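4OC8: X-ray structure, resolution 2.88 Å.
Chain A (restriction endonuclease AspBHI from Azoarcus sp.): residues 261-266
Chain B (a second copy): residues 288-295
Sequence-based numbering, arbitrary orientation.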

# COMPACT_ATOMS: atom_id res chain seq x y z
N ARG A 261 -6.18 10.35 0.41
CA ARG A 261 -6.64 9.35 1.36
C ARG A 261 -7.52 8.32 0.66
O ARG A 261 -7.58 7.17 1.09
CB ARG A 261 -7.37 9.99 2.53
CG ARG A 261 -6.45 10.58 3.58
CD ARG A 261 -7.24 11.22 4.70
NE ARG A 261 -6.40 11.83 5.72
CZ ARG A 261 -6.86 12.59 6.72
NH1 ARG A 261 -8.17 12.82 6.81
NH2 ARG A 261 -6.03 13.11 7.61
N LEU A 262 -8.19 8.72 -0.42
CA LEU A 262 -9.08 7.82 -1.14
C LEU A 262 -8.23 6.93 -2.03
O LEU A 262 -8.50 5.74 -2.18
CB LEU A 262 -10.06 8.61 -1.99
CG LEU A 262 -11.24 9.26 -1.27
CD1 LEU A 262 -12.08 10.12 -2.22
CD2 LEU A 262 -12.10 8.21 -0.60
N LEU A 263 -7.18 7.52 -2.61
CA LEU A 263 -6.32 6.83 -3.56
C LEU A 263 -5.43 5.77 -2.90
O LEU A 263 -5.12 4.75 -3.53
CB LEU A 263 -5.46 7.83 -4.32
CG LEU A 263 -4.52 7.26 -5.39
CD1 LEU A 263 -5.27 6.99 -6.68
CD2 LEU A 263 -3.28 8.13 -5.65
N LEU A 264 -5.06 6.01 -1.64
CA LEU A 264 -3.96 5.30 -0.97
C LEU A 264 -4.38 4.34 0.14
O LEU A 264 -5.33 4.61 0.86
CB LEU A 264 -2.90 6.32 -0.46
CG LEU A 264 -2.17 7.01 -1.60
CD1 LEU A 264 -0.93 7.82 -1.25
CD2 LEU A 264 -1.81 5.93 -2.56
N PRO A 265 -3.64 3.23 0.28
CA PRO A 265 -4.00 2.01 1.01
C PRO A 265 -4.03 2.11 2.54
O PRO A 265 -4.10 1.08 3.22
CB PRO A 265 -2.95 1.01 0.56
CG PRO A 265 -2.13 1.65 -0.49
CD PRO A 265 -2.32 3.11 -0.36
N ASP A 266 -4.00 3.31 3.07
CA ASP A 266 -4.10 3.52 4.51
C ASP A 266 -5.26 4.47 4.66
O ASP A 266 -6.24 4.41 3.92
CB ASP A 266 -2.82 4.23 4.99
CG ASP A 266 -2.35 3.78 6.37
OD1 ASP A 266 -3.17 3.27 7.16
OD2 ASP A 266 -1.15 3.98 6.67
N ARG B 288 2.16 -2.64 -5.83
CA ARG B 288 1.60 -1.42 -6.39
C ARG B 288 1.01 -0.53 -5.32
O ARG B 288 0.19 -0.97 -4.51
CB ARG B 288 0.55 -1.75 -7.45
CG ARG B 288 0.44 -0.72 -8.56
CD ARG B 288 -0.32 -1.30 -9.74
NE ARG B 288 -1.30 -2.27 -9.28
CZ ARG B 288 -2.19 -2.87 -10.07
NH1 ARG B 288 -2.23 -2.59 -11.36
NH2 ARG B 288 -3.05 -3.75 -9.55
N ILE B 289 1.44 0.73 -5.30
CA ILE B 289 0.85 1.74 -4.44
C ILE B 289 0.01 2.67 -5.29
O ILE B 289 0.52 3.28 -6.24
CB ILE B 289 1.93 2.55 -3.71
CG1 ILE B 289 2.78 1.64 -2.82
CG2 ILE B 289 1.29 3.69 -2.91
CD1 ILE B 289 3.99 2.34 -2.21
N GLY B 290 -1.28 2.76 -4.97
CA GLY B 290 -2.20 3.60 -5.71
C GLY B 290 -3.21 2.78 -6.48
O GLY B 290 -3.41 1.61 -6.19
N GLN B 291 -3.87 3.41 -7.45
CA GLN B 291 -4.83 2.72 -8.31
C GLN B 291 -4.60 3.15 -9.75
O GLN B 291 -4.81 4.31 -10.09
CB GLN B 291 -6.27 3.05 -7.89
CG GLN B 291 -6.58 2.79 -6.42
CD GLN B 291 -7.99 3.22 -6.02
OE1 GLN B 291 -8.90 3.25 -6.85
NE2 GLN B 291 -8.16 3.57 -4.75
N SER B 292 -4.16 2.21 -10.60
CA SER B 292 -3.88 2.52 -12.00
C SER B 292 -5.07 3.19 -12.67
O SER B 292 -6.22 2.85 -12.37
CB SER B 292 -3.49 1.25 -12.78
OG SER B 292 -2.17 0.84 -12.46
N PRO B 293 -4.81 4.15 -13.58
CA PRO B 293 -3.52 4.57 -14.14
C PRO B 293 -2.61 5.36 -13.18
O PRO B 293 -1.44 5.57 -13.51
CB PRO B 293 -3.93 5.46 -15.32
CG PRO B 293 -5.26 5.99 -14.94
CD PRO B 293 -5.94 4.89 -14.18
N ALA B 294 -3.12 5.77 -12.03
CA ALA B 294 -2.34 6.55 -11.08
C ALA B 294 -1.78 5.67 -9.97
O ALA B 294 -2.37 5.57 -8.89
CB ALA B 294 -3.19 7.67 -10.49
N ALA B 295 -0.63 5.07 -10.23
CA ALA B 295 -0.01 4.16 -9.28
C ALA B 295 1.46 3.99 -9.59
O ALA B 295 1.90 4.22 -10.71
CB ALA B 295 -0.71 2.81 -9.31

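The last turn of a chain A helix, where Leu A264 is the first residue to leave helical angles, packs against a corner in chain B; the closest CA pair is Leu A264 CA and Gly B290 CA, 5.3 Å apart, and Leu A263 O comes to 3.8 Å from Gly B290 CA. Leu A263 makes the largest contribution from its stretch. Its CA-to-CB bond points sideways, but chi1 t and chi2 p (81°) bring the end of the side chain closer, setting CD1 4.4 Å from Ala B294 CB and 4.2 Å from Gln B291 CB. Leu A264 starts out away from chain B; with chi1 m and chi2 t, its CD2 nevertheless reaches 3.8 Å from Ile B289 CG2 and 3.9 Å from Gly B290 CA, an apolar contact that Pro A265 CD extends more loosely at 4.5 Å from the same CG2. Gly B290 has phi/psi of 111/-163, where a CB would jam against the preceding carbonyl and lie 2.6 Å from Ala B294 O. Ala B294 O accepts a weak hydrogen bond from Gln B291 N (3.0 Å), helping to close the loop that contains the cis peptide before Pro B293. Gln B291, m then t, extends its amide to the helix end, where NE2 donates a weak hydrogen bond to Leu A263 O (3.5 Å, 142°); Leu A262 O is 3.4 Å from NE2, but badly angled for bonding.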